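Local coordinates for protein-glutamine gamma-glutamyltransferase (Pseudomonas aeruginosa PAO1, PDB 6G4H) that displays transglutaminase activity in vitro, joining glutamine to lysine side chains, within the periplasmic part of a membrane protein critical for viability, at residues L221-T226 with S240-H245; A249-L254 with A288-W293; T35-S40 with W120-D125; P66-L71 with G266-E271. All coordinates share one frame; numbering follows the deposited sequence.

Interaction 1. Residues L221-T226 with S240-H245. With EMC (ethyl mercury ion), chain F.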
loop_
_atom_site.group_PDB
_atom_site.type_symbol
_atom_site.label_atom_id
_atom_site.label_comp_id
_atom_site.label_asym_id
_atom_site.label_seq_id
_atom_site.Cartn_x
_atom_site.Cartn_y
_atom_site.Cartn_z
ATOM N N LEU A 221 1.922 -1.991 -18.205
ATOM C CA LEU A 221 3.230 -1.903 -17.576
ATOM C C LEU A 221 4.135 -1.015 -18.372
ATOM O O LEU A 221 5.187 -0.650 -17.908
ATOM C CB LEU A 221 3.846 -3.304 -17.438
ATOM C CG LEU A 221 2.964 -4.351 -16.744
ATOM C CD1 LEU A 221 3.583 -5.738 -16.923
ATOM C CD2 LEU A 221 2.718 -4.028 -15.273
ATOM N N LYS A 222 3.704 -0.614 -19.562
ATOM C CA LYS A 222 4.471 0.353 -20.354
ATOM C C LYS A 222 3.598 1.521 -20.756
ATOM O O LYS A 222 3.248 1.660 -21.915
ATOM C CB LYS A 222 5.011 -0.356 -21.601
ATOM C CG LYS A 222 6.071 -1.399 -21.276
ATOM C CD LYS A 222 6.215 -2.410 -22.415
ATOM C CE LYS A 222 7.524 -3.180 -22.329
ATOM N NZ LYS A 222 7.855 -3.815 -23.637
ATOM N N PRO A 223 3.241 2.389 -19.798
ATOM C CA PRO A 223 2.285 3.444 -20.137
ATOM C C PRO A 223 2.962 4.640 -20.781
ATOM O O PRO A 223 4.166 4.733 -20.769
ATOM C CB PRO A 223 1.728 3.859 -18.768
ATOM C CG PRO A 223 2.862 3.588 -17.831
ATOM C CD PRO A 223 3.595 2.383 -18.366
ATOM N N PRO A 224 2.182 5.554 -21.356
ATOM C CA PRO A 224 2.798 6.785 -21.888
ATOM C C PRO A 224 3.405 7.611 -20.772
ATOM O O PRO A 224 2.979 7.502 -19.624
ATOM C CB PRO A 224 1.628 7.543 -22.528
ATOM C CG PRO A 224 0.442 6.624 -22.495
ATOM C CD PRO A 224 0.711 5.563 -21.464
ATOM N N ALA A 225 4.426 8.388 -21.083
ATOM C CA ALA A 225 5.049 9.227 -20.078
ATOM C C ALA A 225 4.069 10.340 -19.715
ATOM O O ALA A 225 3.137 10.666 -20.469
ATOM C CB ALA A 225 6.343 9.827 -20.600
ATOM N N THR A 226 4.275 10.916 -18.554
ATOM C CA THR A 226 3.452 12.042 -18.097
ATOM C C THR A 226 4.403 13.184 -17.755
ATOM O O THR A 226 5.565 12.931 -17.576
ATOM C CB THR A 226 2.605 11.644 -16.870
ATOM O OG1 THR A 226 3.430 11.006 -15.887
ATOM C CG2 THR A 226 1.483 10.676 -17.297
ATOM N N SER A 240 -3.763 5.679 -18.218
ATOM C CA SER A 240 -3.081 4.442 -18.515
ATOM C C SER A 240 -1.860 4.369 -17.602
ATOM O O SER A 240 -1.093 5.301 -17.494
ATOM C CB SER A 240 -2.628 4.442 -19.992
ATOM O OG SER A 240 -1.779 3.351 -20.233
ATOM N N GLY A 241 -1.732 3.265 -16.895
ATOM C CA GLY A 241 -0.620 3.101 -15.953
ATOM C C GLY A 241 -0.751 1.784 -15.225
ATOM O O GLY A 241 -1.563 0.937 -15.580
ATOM N N PHE A 242 0.058 1.618 -14.184
ATOM C CA PHE A 242 0.031 0.412 -13.385
ATOM C C PHE A 242 -0.181 0.757 -11.888
ATOM O O PHE A 242 -0.617 1.883 -11.547
ATOM C CB PHE A 242 1.248 -0.481 -13.742
ATOM C CG PHE A 242 2.564 0.210 -13.662
ATOM C CD1 PHE A 242 3.203 0.327 -12.462
ATOM C CD2 PHE A 242 3.167 0.787 -14.810
ATOM C CE1 PHE A 242 4.414 0.977 -12.382
ATOM C CE2 PHE A 242 4.397 1.395 -14.730
ATOM C CZ PHE A 242 5.013 1.531 -13.503
ATOM N N CYS A 243 -0.014 -0.217 -10.992
ATOM C CA CYS A 243 -0.465 -0.046 -9.630
ATOM C C CYS A 243 0.003 1.273 -8.986
ATOM O O CYS A 243 -0.749 1.904 -8.270
ATOM C CB CYS A 243 -0.045 -1.225 -8.764
ATOM S SG CYS A 243 1.724 -1.388 -8.617
ATOM N N ALA A 244 1.211 1.692 -9.275
ATOM C CA ALA A 244 1.749 2.888 -8.660
ATOM C C ALA A 244 0.999 4.157 -9.090
ATOM O O ALA A 244 0.815 5.065 -8.290
ATOM C CB ALA A 244 3.214 3.046 -9.017
ATOM N N HIS A 245 0.607 4.220 -10.360
ATOM C CA HIS A 245 -0.187 5.354 -10.862
ATOM C C HIS A 245 -1.536 5.428 -10.183
ATOM O O HIS A 245 -1.971 6.504 -9.750
ATOM C CB HIS A 245 -0.417 5.255 -12.398
ATOM C CG HIS A 245 0.840 5.252 -13.185
ATOM N ND1 HIS A 245 1.606 4.109 -13.363
ATOM C CD2 HIS A 245 1.488 6.252 -13.825
ATOM C CE1 HIS A 245 2.669 4.417 -14.087
ATOM N NE2 HIS A 245 2.622 5.706 -14.384
HETATM HG HG EMC F . 2.633 -2.962 -10.088
HETATM C C1 EMC F . 3.872 -3.743 -11.858
HETATM C C2 EMC F . 5.187 -4.154 -11.380
HETATM O O HOH W 1 0.436 7.598 -17.937
HETATM O O HOH W 2 4.180 7.138 -16.588
#
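P224 O accepts hydrogen bonds from two waters that tie it to the facing segment. One water, 3.1 Å from P224 O, also donates to S240 O; the other lies between P224 O and H245 NE2, 3.1 Å from that ring nitrogen. The segments lie in the transglutaminase-like domain, where C243, the nucleophile by similarity, begins helix 243-256 directly after F242 in the N-cap position. Between the two segments the ring of P223 does most of the touching. Its CB lies 3.4 Å from S240 O, and its CG faces H245 CE1. P223 CD meets the edge of the phenyl ring, 3.9 Å from F242 CE2. A proline suits this loop because it presents a compact apolar surface without a backbone N-H to satisfy. H245 CE1 lies over one face of F242, offset toward the rim, while G241 CA is over a face of the imidazole; glycine lets the chain pass that close. Chi1 of 53° sets F242 CG between the backbone N and the carbonyl carbon; L221 crosses this side chain at about a right angle. Beside this pair sits the bound ethylmercury: C243 SG is 2.3 Å from EMC HG. L221 CD2 lies 3.6 Å from EMC C1.

Interaction 2. Residues A249-L254 with A288-W293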
loop_
_atom_site.group_PDB
_atom_site.type_symbol
_atom_site.label_atom_id
_atom_site.label_comp_id
_atom_site.label_asym_id
_atom_site.label_seq_id
_atom_site.Cartn_x
_atom_site.Cartn_y
_atom_site.Cartn_z
ATOM N N ALA A 249 -2.370 8.399 -7.484
ATOM C CA ALA A 249 -3.434 9.328 -7.856
ATOM C C ALA A 249 -4.610 9.282 -6.920
ATOM O O ALA A 249 -5.189 10.360 -6.528
ATOM C CB ALA A 249 -3.911 9.051 -9.277
ATOM N N MET A 250 -4.997 8.051 -6.527
ATOM C CA MET A 250 -6.055 7.932 -5.606
ATOM C C MET A 250 -5.733 8.607 -4.250
ATOM O O MET A 250 -6.559 9.343 -3.672
ATOM C CB MET A 250 -6.420 6.470 -5.344
ATOM C CG MET A 250 -7.615 6.369 -4.450
ATOM S SD MET A 250 -8.225 4.677 -4.301
ATOM C CE MET A 250 -9.775 4.947 -3.427
ATOM N N ALA A 251 -4.567 8.307 -3.711
ATOM C CA ALA A 251 -4.173 8.936 -2.407
ATOM C C ALA A 251 -4.143 10.470 -2.543
ATOM O O ALA A 251 -4.625 11.174 -1.656
ATOM C CB ALA A 251 -2.849 8.400 -1.896
ATOM N N PHE A 252 -3.651 10.970 -3.670
ATOM C CA PHE A 252 -3.649 12.416 -3.944
ATOM C C PHE A 252 -5.053 13.007 -3.865
ATOM O O PHE A 252 -5.284 13.988 -3.151
ATOM C CB PHE A 252 -2.991 12.747 -5.289
ATOM C CG PHE A 252 -2.886 14.214 -5.575
ATOM C CD1 PHE A 252 -3.999 14.941 -5.977
ATOM C CD2 PHE A 252 -1.706 14.902 -5.377
ATOM C CE1 PHE A 252 -3.914 16.314 -6.199
ATOM C CE2 PHE A 252 -1.634 16.282 -5.618
ATOM C CZ PHE A 252 -2.730 16.980 -6.024
ATOM N N VAL A 253 -6.014 12.421 -4.566
ATOM C CA VAL A 253 -7.323 12.992 -4.621
ATOM C C VAL A 253 -8.034 12.921 -3.277
ATOM O O VAL A 253 -8.692 13.900 -2.878
ATOM C CB VAL A 253 -8.164 12.304 -5.741
ATOM C CG1 VAL A 253 -9.613 12.776 -5.704
ATOM C CG2 VAL A 253 -7.535 12.646 -7.094
ATOM N N LEU A 254 -7.882 11.811 -2.542
ATOM C CA LEU A 254 -8.409 11.727 -1.206
ATOM C C LEU A 254 -7.869 12.839 -0.293
ATOM O O LEU A 254 -8.646 13.535 0.368
ATOM C CB LEU A 254 -8.156 10.377 -0.581
ATOM C CG LEU A 254 -8.930 9.256 -1.306
ATOM C CD1 LEU A 254 -8.553 7.909 -0.752
ATOM C CD2 LEU A 254 -10.447 9.410 -1.274
ATOM N N ALA A 288 1.534 -1.639 -5.042
ATOM C CA ALA A 288 1.206 -0.421 -4.308
ATOM C C ALA A 288 -0.300 -0.286 -4.215
ATOM O O ALA A 288 -1.034 -0.635 -5.144
ATOM C CB ALA A 288 1.844 0.792 -4.985
ATOM N N TRP A 289 -0.769 0.100 -3.050
ATOM C CA TRP A 289 -2.162 0.358 -2.815
ATOM C C TRP A 289 -2.348 1.565 -1.864
ATOM O O TRP A 289 -1.399 2.315 -1.624
ATOM C CB TRP A 289 -2.863 -0.913 -2.345
ATOM C CG TRP A 289 -2.367 -1.572 -1.061
ATOM C CD1 TRP A 289 -2.949 -1.490 0.165
ATOM C CD2 TRP A 289 -1.250 -2.450 -0.904
ATOM N NE1 TRP A 289 -2.264 -2.218 1.068
ATOM C CE2 TRP A 289 -1.231 -2.847 0.436
ATOM C CE3 TRP A 289 -0.244 -2.907 -1.754
ATOM C CZ2 TRP A 289 -0.259 -3.712 0.954
ATOM C CZ3 TRP A 289 0.727 -3.802 -1.243
ATOM C CH2 TRP A 289 0.687 -4.197 0.107
ATOM N N VAL A 290 -3.557 1.717 -1.335
ATOM C CA VAL A 290 -3.960 2.900 -0.582
ATOM C C VAL A 290 -4.595 2.518 0.730
ATOM O O VAL A 290 -5.223 1.452 0.868
ATOM C CB VAL A 290 -4.944 3.702 -1.438
ATOM C CG1 VAL A 290 -5.382 4.966 -0.735
ATOM C CG2 VAL A 290 -4.276 4.009 -2.753
ATOM N N GLU A 291 -4.495 3.409 1.718
ATOM C CA GLU A 291 -5.393 3.339 2.838
ATOM C C GLU A 291 -5.793 4.746 3.241
ATOM O O GLU A 291 -5.046 5.679 2.976
ATOM C CB GLU A 291 -4.798 2.586 3.985
ATOM C CG GLU A 291 -3.511 3.110 4.546
ATOM C CD GLU A 291 -2.854 2.149 5.541
ATOM O OE1 GLU A 291 -1.894 2.561 6.227
ATOM O OE2 GLU A 291 -3.240 0.966 5.596
ATOM N N TYR A 292 -6.977 4.869 3.823
ATOM C CA TYR A 292 -7.567 6.197 4.142
ATOM C C TYR A 292 -8.244 6.081 5.505
ATOM O O TYR A 292 -8.566 4.976 5.936
ATOM C CB TYR A 292 -8.503 6.693 3.067
ATOM C CG TYR A 292 -9.764 5.884 2.962
ATOM C CD1 TYR A 292 -9.767 4.706 2.229
ATOM C CD2 TYR A 292 -10.907 6.261 3.631
ATOM C CE1 TYR A 292 -10.897 3.922 2.134
ATOM C CE2 TYR A 292 -12.063 5.457 3.562
ATOM C CZ TYR A 292 -12.021 4.307 2.795
ATOM O OH TYR A 292 -13.104 3.497 2.693
ATOM N N TRP A 293 -8.349 7.225 6.190
ATOM C CA TRP A 293 -8.741 7.288 7.583
ATOM C C TRP A 293 -10.041 8.037 7.733
ATOM O O TRP A 293 -10.295 9.025 7.042
ATOM C CB TRP A 293 -7.688 7.988 8.453
ATOM C CG TRP A 293 -8.023 7.945 9.886
ATOM C CD1 TRP A 293 -7.805 6.916 10.746
ATOM C CD2 TRP A 293 -8.747 8.942 10.631
ATOM N NE1 TRP A 293 -8.294 7.219 11.995
ATOM C CE2 TRP A 293 -8.875 8.453 11.955
ATOM C CE3 TRP A 293 -9.233 10.225 10.325
ATOM C CZ2 TRP A 293 -9.511 9.179 12.965
ATOM C CZ3 TRP A 293 -9.857 10.973 11.348
ATOM C CH2 TRP A 293 -10.012 10.408 12.638
#
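V290 meets M250, A251 and L254 through the two branches that leave its CB. CG1 is anti to the backbone N (chi1 -179°), which turns it toward the later part of helix segment 249-254, where it lies 4.3 Å from L254 CD1. The same methyl stands 4.4 Å from A251 CB, a side chain short enough to let the helix come near the strand. CG2, beside the backbone N, faces M250, the residue before A251, and approaches M250 CB at 4.2 Å. A beta-branched valine suits a strand here, since it offers two methyls to the helix from a single position. Further along, L254 CD1 also touches Y292 CB at 4.0 Å, so the leucine tip bridges V290 and Y292. The tyrosine's polar end is directed elsewhere, its OH bonding Q202, while M250 and V290 both also meet V302. All contacts are apolar and buried, and the short segment axes, 8.4 Å apart, run nearly parallel at 19°. Helix 243-256, which starts with the nucleophile, thus lies against the strand carrying H287, another active-site residue by similarity; a cysteine-led helix packed on an antiparallel sheet is the core of the transglutaminase-like, papain-related fold.

Interaction 3. Residues T35-S40 with W120-D125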
loop_
_atom_site.group_PDB
_atom_site.type_symbol
_atom_site.label_atom_id
_atom_site.label_comp_id
_atom_site.label_asym_id
_atom_site.label_seq_id
_atom_site.Cartn_x
_atom_site.Cartn_y
_atom_site.Cartn_z
ATOM N N THR A 35 16.792 -3.498 -6.639
ATOM C CA THR A 35 17.077 -4.778 -5.878
ATOM C C THR A 35 15.999 -5.103 -4.808
ATOM O O THR A 35 15.975 -6.189 -4.259
ATOM C CB THR A 35 18.474 -4.724 -5.188
ATOM O OG1 THR A 35 18.753 -5.966 -4.573
ATOM C CG2 THR A 35 18.557 -3.673 -4.082
ATOM N N GLY A 36 15.191 -4.115 -4.436
ATOM C CA GLY A 36 14.113 -4.313 -3.504
ATOM C C GLY A 36 13.406 -2.989 -3.428
ATOM O O GLY A 36 13.695 -2.060 -4.206
ATOM N N LEU A 37 12.469 -2.893 -2.527
ATOM C CA LEU A 37 11.758 -1.654 -2.304
ATOM C C LEU A 37 12.677 -0.608 -1.682
ATOM O O LEU A 37 13.626 -0.940 -0.975
ATOM C CB LEU A 37 10.576 -1.911 -1.373
ATOM C CG LEU A 37 9.516 -2.880 -1.941
ATOM C CD1 LEU A 37 8.615 -3.221 -0.778
ATOM C CD2 LEU A 37 8.748 -2.227 -3.047
ATOM N N SER A 38 12.369 0.654 -1.875
ATOM C CA SER A 38 13.113 1.674 -1.180
ATOM C C SER A 38 12.142 2.651 -0.518
ATOM O O SER A 38 10.929 2.479 -0.577
ATOM C CB SER A 38 13.997 2.390 -2.168
ATOM O OG SER A 38 13.202 3.112 -3.036
ATOM N N GLU A 39 12.708 3.659 0.117
ATOM C CA GLU A 39 11.944 4.603 0.885
ATOM C C GLU A 39 11.079 5.516 0.033
ATOM O O GLU A 39 10.203 6.190 0.567
ATOM C CB GLU A 39 12.901 5.495 1.681
ATOM C CG GLU A 39 13.386 4.848 2.921
ATOM C CD GLU A 39 14.451 5.710 3.613
ATOM O OE1 GLU A 39 14.763 6.831 3.119
ATOM O OE2 GLU A 39 14.981 5.252 4.642
ATOM N N SER A 40 11.397 5.594 -1.252
ATOM C CA SER A 40 10.692 6.440 -2.188
ATOM C C SER A 40 10.070 5.542 -3.279
ATOM O O SER A 40 10.505 4.407 -3.521
ATOM C CB SER A 40 11.696 7.448 -2.770
ATOM O OG SER A 40 11.155 8.753 -2.885
ATOM N N TRP A 120 12.762 -2.884 7.148
ATOM C CA TRP A 120 11.365 -3.265 7.279
ATOM C C TRP A 120 11.168 -4.744 7.019
ATOM O O TRP A 120 11.812 -5.298 6.138
ATOM C CB TRP A 120 10.433 -2.407 6.448
ATOM C CG TRP A 120 10.820 -2.172 5.093
ATOM C CD1 TRP A 120 10.625 -3.015 4.036
ATOM C CD2 TRP A 120 11.417 -0.974 4.568
ATOM N NE1 TRP A 120 11.093 -2.430 2.891
ATOM C CE2 TRP A 120 11.603 -1.180 3.193
ATOM C CE3 TRP A 120 11.849 0.238 5.141
ATOM C CZ2 TRP A 120 12.184 -0.228 2.356
ATOM C CZ3 TRP A 120 12.426 1.203 4.293
ATOM C CH2 TRP A 120 12.584 0.959 2.928
ATOM N N LEU A 121 10.252 -5.353 7.789
ATOM C CA LEU A 121 9.852 -6.765 7.565
ATOM C C LEU A 121 8.514 -6.863 6.891
ATOM O O LEU A 121 7.629 -6.051 7.113
ATOM C CB LEU A 121 9.780 -7.548 8.888
ATOM C CG LEU A 121 11.034 -7.495 9.797
ATOM C CD1 LEU A 121 10.856 -8.505 10.932
ATOM C CD2 LEU A 121 12.281 -7.768 8.999
ATOM N N PHE A 122 8.347 -7.882 6.091
ATOM C CA PHE A 122 7.090 -8.047 5.338
ATOM C C PHE A 122 6.081 -8.837 6.151
ATOM O O PHE A 122 6.412 -9.873 6.749
ATOM C CB PHE A 122 7.369 -8.806 4.055
ATOM C CG PHE A 122 8.482 -8.235 3.254
ATOM C CD1 PHE A 122 8.447 -6.934 2.838
ATOM C CD2 PHE A 122 9.628 -8.975 2.991
ATOM C CE1 PHE A 122 9.526 -6.376 2.148
ATOM C CE2 PHE A 122 10.687 -8.438 2.276
ATOM C CZ PHE A 122 10.631 -7.139 1.837
ATOM N N ALA A 123 4.829 -8.405 6.126
ATOM C CA ALA A 123 3.777 -9.111 6.834
ATOM C C ALA A 123 2.403 -8.592 6.451
ATOM O O ALA A 123 2.262 -7.452 6.008
ATOM C CB ALA A 123 3.966 -9.004 8.340
ATOM N N LEU A 124 1.403 -9.460 6.618
ATOM C CA LEU A 124 0.035 -9.014 6.483
ATOM C C LEU A 124 -0.302 -8.042 7.612
ATOM O O LEU A 124 0.016 -8.269 8.798
ATOM C CB LEU A 124 -0.944 -10.203 6.525
ATOM C CG LEU A 124 -0.677 -11.357 5.542
ATOM C CD1 LEU A 124 -1.551 -12.558 5.837
ATOM C CD2 LEU A 124 -0.827 -10.938 4.090
ATOM N N ASP A 125 -1.031 -6.986 7.291
ATOM C CA ASP A 125 -1.530 -6.067 8.337
ATOM C C ASP A 125 -2.582 -6.775 9.222
ATOM O O ASP A 125 -3.305 -7.655 8.697
ATOM C CB ASP A 125 -2.255 -4.928 7.623
ATOM C CG ASP A 125 -2.284 -3.596 8.431
ATOM O OD1 ASP A 125 -1.373 -3.348 9.246
ATOM O OD2 ASP A 125 -3.209 -2.779 8.149
#
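W120 turns the six-membered end of its indole toward the chain at L37, S38 and E39, so that CZ2, CH2 and CZ3 do the touching. The meeting is closest at L37 O, which sits at the edge of the indole near its plane, 3.7 Å from W120 CZ2; the slightly positive ring C-H groups make such an edge a reasonable neighbour for a carbonyl oxygen. Next to it, W120 CH2 lies 3.9 Å from S38 C, an oblique approach. The indole gets there because chi1 of 47° puts CG between the backbone N and the carbonyl carbon, and the large flat group then spans the distance between backbones whose nearest CA atoms, those of L37 and W120, are 9.7 Å apart. E39 crosses the indole at a slant, and its CG rests 4.0 Å from both W120 CH2 and W120 CZ3; the carboxylate and ring planes are 44° apart. A glutamate suits this exposed position, its methylenes meeting the indole and its charge lying further along. L37 reaches two aromatics, with CB near the indole and CD1 obliquely placed 4.4 Å from F122 CE1; leucine's apolar branches let one residue meet both W120 and F122. Both segments belong to the N-terminal TgpA region. L37, W120 and F122 all rest on A75 of strand 72-81, while F122 also meets M113 of strand 107-113 and presents an edge-to-face ring contact to Y267 of strand 261-273; the loop before strand 40-41 thus packs on strand 72-81 and, through W120 and F122, on strand 120-124.

Interaction 4. Residues P66-L71 with G266-E271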
loop_
_atom_site.group_PDB
_atom_site.type_symbol
_atom_site.label_atom_id
_atom_site.label_comp_id
_atom_site.label_asym_id
_atom_site.label_seq_id
_atom_site.Cartn_x
_atom_site.Cartn_y
_atom_site.Cartn_z
ATOM N N PRO A 66 -4.617 -18.461 2.828
ATOM C CA PRO A 66 -5.662 -17.468 2.530
ATOM C C PRO A 66 -5.850 -17.261 1.028
ATOM O O PRO A 66 -4.914 -17.498 0.277
ATOM C CB PRO A 66 -5.101 -16.176 3.151
ATOM C CG PRO A 66 -4.113 -16.665 4.157
ATOM C CD PRO A 66 -3.479 -17.842 3.536
ATOM N N PRO A 67 -7.049 -16.857 0.589
ATOM C CA PRO A 67 -7.223 -16.561 -0.847
ATOM C C PRO A 67 -6.309 -15.410 -1.287
ATOM O O PRO A 67 -5.986 -14.532 -0.475
ATOM C CB PRO A 67 -8.683 -16.096 -0.974
ATOM C CG PRO A 67 -9.175 -15.929 0.413
ATOM C CD PRO A 67 -8.273 -16.639 1.377
ATOM N N ARG A 68 -5.954 -15.443 -2.562
ATOM C CA ARG A 68 -4.978 -14.551 -3.147
ATOM C C ARG A 68 -5.282 -13.107 -2.850
ATOM O O ARG A 68 -4.391 -12.304 -2.544
ATOM C CB ARG A 68 -4.907 -14.732 -4.662
ATOM C CG ARG A 68 -3.746 -13.930 -5.224
ATOM C CD ARG A 68 -3.568 -14.009 -6.720
ATOM N NE ARG A 68 -2.805 -12.870 -7.218
ATOM C CZ ARG A 68 -1.533 -12.894 -7.588
ATOM N NH1 ARG A 68 -0.820 -14.026 -7.527
ATOM N NH2 ARG A 68 -0.970 -11.757 -8.021
ATOM N N GLU A 69 -6.540 -12.766 -2.925
ATOM C CA GLU A 69 -6.926 -11.407 -2.691
ATOM C C GLU A 69 -6.777 -10.927 -1.255
ATOM O O GLU A 69 -6.989 -9.757 -1.019
ATOM C CB GLU A 69 -8.338 -11.140 -3.227
ATOM C CG GLU A 69 -9.429 -11.324 -2.193
ATOM C CD GLU A 69 -10.342 -12.475 -2.514
ATOM O OE1 GLU A 69 -9.844 -13.492 -3.077
ATOM O OE2 GLU A 69 -11.553 -12.335 -2.194
ATOM N N GLN A 70 -6.416 -11.793 -0.298
ATOM C CA GLN A 70 -6.058 -11.355 1.065
ATOM C C GLN A 70 -4.533 -11.254 1.261
ATOM O O GLN A 70 -4.059 -10.859 2.321
ATOM C CB GLN A 70 -6.601 -12.328 2.111
ATOM C CG GLN A 70 -8.123 -12.438 2.069
ATOM C CD GLN A 70 -8.674 -13.463 3.058
ATOM O OE1 GLN A 70 -8.027 -13.824 4.044
ATOM N NE2 GLN A 70 -9.886 -13.946 2.781
ATOM N N LEU A 71 -3.757 -11.645 0.267
ATOM C CA LEU A 71 -2.304 -11.700 0.402
ATOM C C LEU A 71 -1.626 -10.400 -0.007
ATOM O O LEU A 71 -0.963 -10.348 -1.017
ATOM C CB LEU A 71 -1.745 -12.872 -0.424
ATOM C CG LEU A 71 -2.344 -14.239 -0.036
ATOM C CD1 LEU A 71 -1.770 -15.322 -0.948
ATOM C CD2 LEU A 71 -2.048 -14.545 1.398
ATOM N N GLY A 266 4.377 -2.732 -0.981
ATOM C CA GLY A 266 4.670 -4.077 -0.544
ATOM C C GLY A 266 4.644 -5.013 -1.699
ATOM O O GLY A 266 5.098 -4.670 -2.798
ATOM N N TYR A 267 4.067 -6.184 -1.451
ATOM C CA TYR A 267 3.925 -7.201 -2.473
ATOM C C TYR A 267 2.529 -7.717 -2.371
ATOM O O TYR A 267 1.917 -7.617 -1.320
ATOM C CB TYR A 267 4.949 -8.349 -2.291
ATOM C CG TYR A 267 6.358 -7.907 -2.350
ATOM C CD1 TYR A 267 6.998 -7.430 -1.221
ATOM C CD2 TYR A 267 7.049 -7.920 -3.526
ATOM C CE1 TYR A 267 8.289 -6.987 -1.267
ATOM C CE2 TYR A 267 8.358 -7.446 -3.589
ATOM C CZ TYR A 267 8.957 -6.968 -2.445
ATOM O OH TYR A 267 10.254 -6.506 -2.481
ATOM N N GLN A 268 2.025 -8.307 -3.448
ATOM C CA GLN A 268 0.700 -8.952 -3.381
ATOM C C GLN A 268 0.723 -10.269 -4.108
ATOM O O GLN A 268 1.326 -10.379 -5.173
ATOM C CB GLN A 268 -0.378 -8.028 -3.990
ATOM C CG GLN A 268 -1.829 -8.403 -3.687
ATOM C CD GLN A 268 -2.417 -9.311 -4.748
ATOM O OE1 GLN A 268 -2.028 -9.240 -5.923
ATOM N NE2 GLN A 268 -3.374 -10.127 -4.363
ATOM N N GLY A 269 0.091 -11.270 -3.525
ATOM C CA GLY A 269 0.008 -12.564 -4.162
ATOM C C GLY A 269 1.188 -13.446 -3.809
ATOM O O GLY A 269 1.588 -13.508 -2.649
ATOM N N GLY A 270 1.700 -14.135 -4.820
ATOM C CA GLY A 270 2.798 -15.084 -4.660
ATOM C C GLY A 270 2.514 -16.362 -5.377
ATOM O O GLY A 270 1.402 -16.557 -5.897
ATOM N N GLU A 271 3.531 -17.214 -5.476
ATOM C CA GLU A 271 3.397 -18.462 -6.245
ATOM C C GLU A 271 3.454 -19.623 -5.240
ATOM O O GLU A 271 4.360 -19.667 -4.430
ATOM C CB GLU A 271 4.529 -18.505 -7.264
ATOM C CG GLU A 271 4.793 -19.845 -7.923
ATOM C CD GLU A 271 5.979 -19.786 -8.898
ATOM O OE1 GLU A 271 6.959 -19.046 -8.619
ATOM O OE2 GLU A 271 5.919 -20.486 -9.942
HETATM O O HOH W 3 2.413 -14.075 -8.104
#
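The backbones join where G269 N donates to L71 O at 2.9 Å, a nearly straight bond of 163°, just beyond the 3-10 turn 68-70 and where strand 261-273 is interrupted after Q268. The same carbonyl oxygen receives a C-H...O contact from Q268 CA at 3.2 Å, so two neighbouring residues close on one acceptor. R68 reaches over the glycine: chi1 of -172° and an extended chain to NE carry the guanidinium across, and G269 CA sits over the centre of one face, 3.8 Å from R68 CZ. With only hydrogens on its alpha carbon, G269 lets this flat cation lie close, and its backbone angles are ones that suit glycine. A water at the guanidinium edge, accepting from R68 NH1 at 3.3 Å, also accepts a weak bond from G270 N. Q268 crosses R68 at about a right angle, amide and guanidinium planes 77° apart. Its chain bends at chi2, bringing Q268 NE2 within 3.0 Å of R68 O. L71 fills the apolar side, beside L279 and F61. Outside the pair, I313 O accepts from Q268 NE2 and, weakly, from R68 NE, while R312 O takes a weak bond from R68 NH2. These acceptors are consistent with a charged arginine, and the bond from Q268 NE2 to I313 O would favour one rotation of the amide in a side chain about 4 Å from that of H287, an active-site residue by similarity.

From the N terminus, 35-40 opens interaction 3 and 66-71 opens interaction 4 before 120-125 closes interaction 3, so these two cross. Interaction 1 then opens and closes, between 221-226 and 240-245, entirely within the long loop of interaction 4. Segment 249-254, on the helix entered at the end of interaction 1, opens interaction 2; 266-271 closes interaction 4 and 288-293 closes interaction 2, so these cross as well. Interaction 3 stays within the N-terminal TgpA region, joining the first loop to strand 120-124; interaction 4 ties that region to the transglutaminase-like part, which holds interactions 1 and 2. L37 CG meets Y267 OH, and W289 CZ3 meets G266 N, joining interactions 3 and 2 to interaction 4.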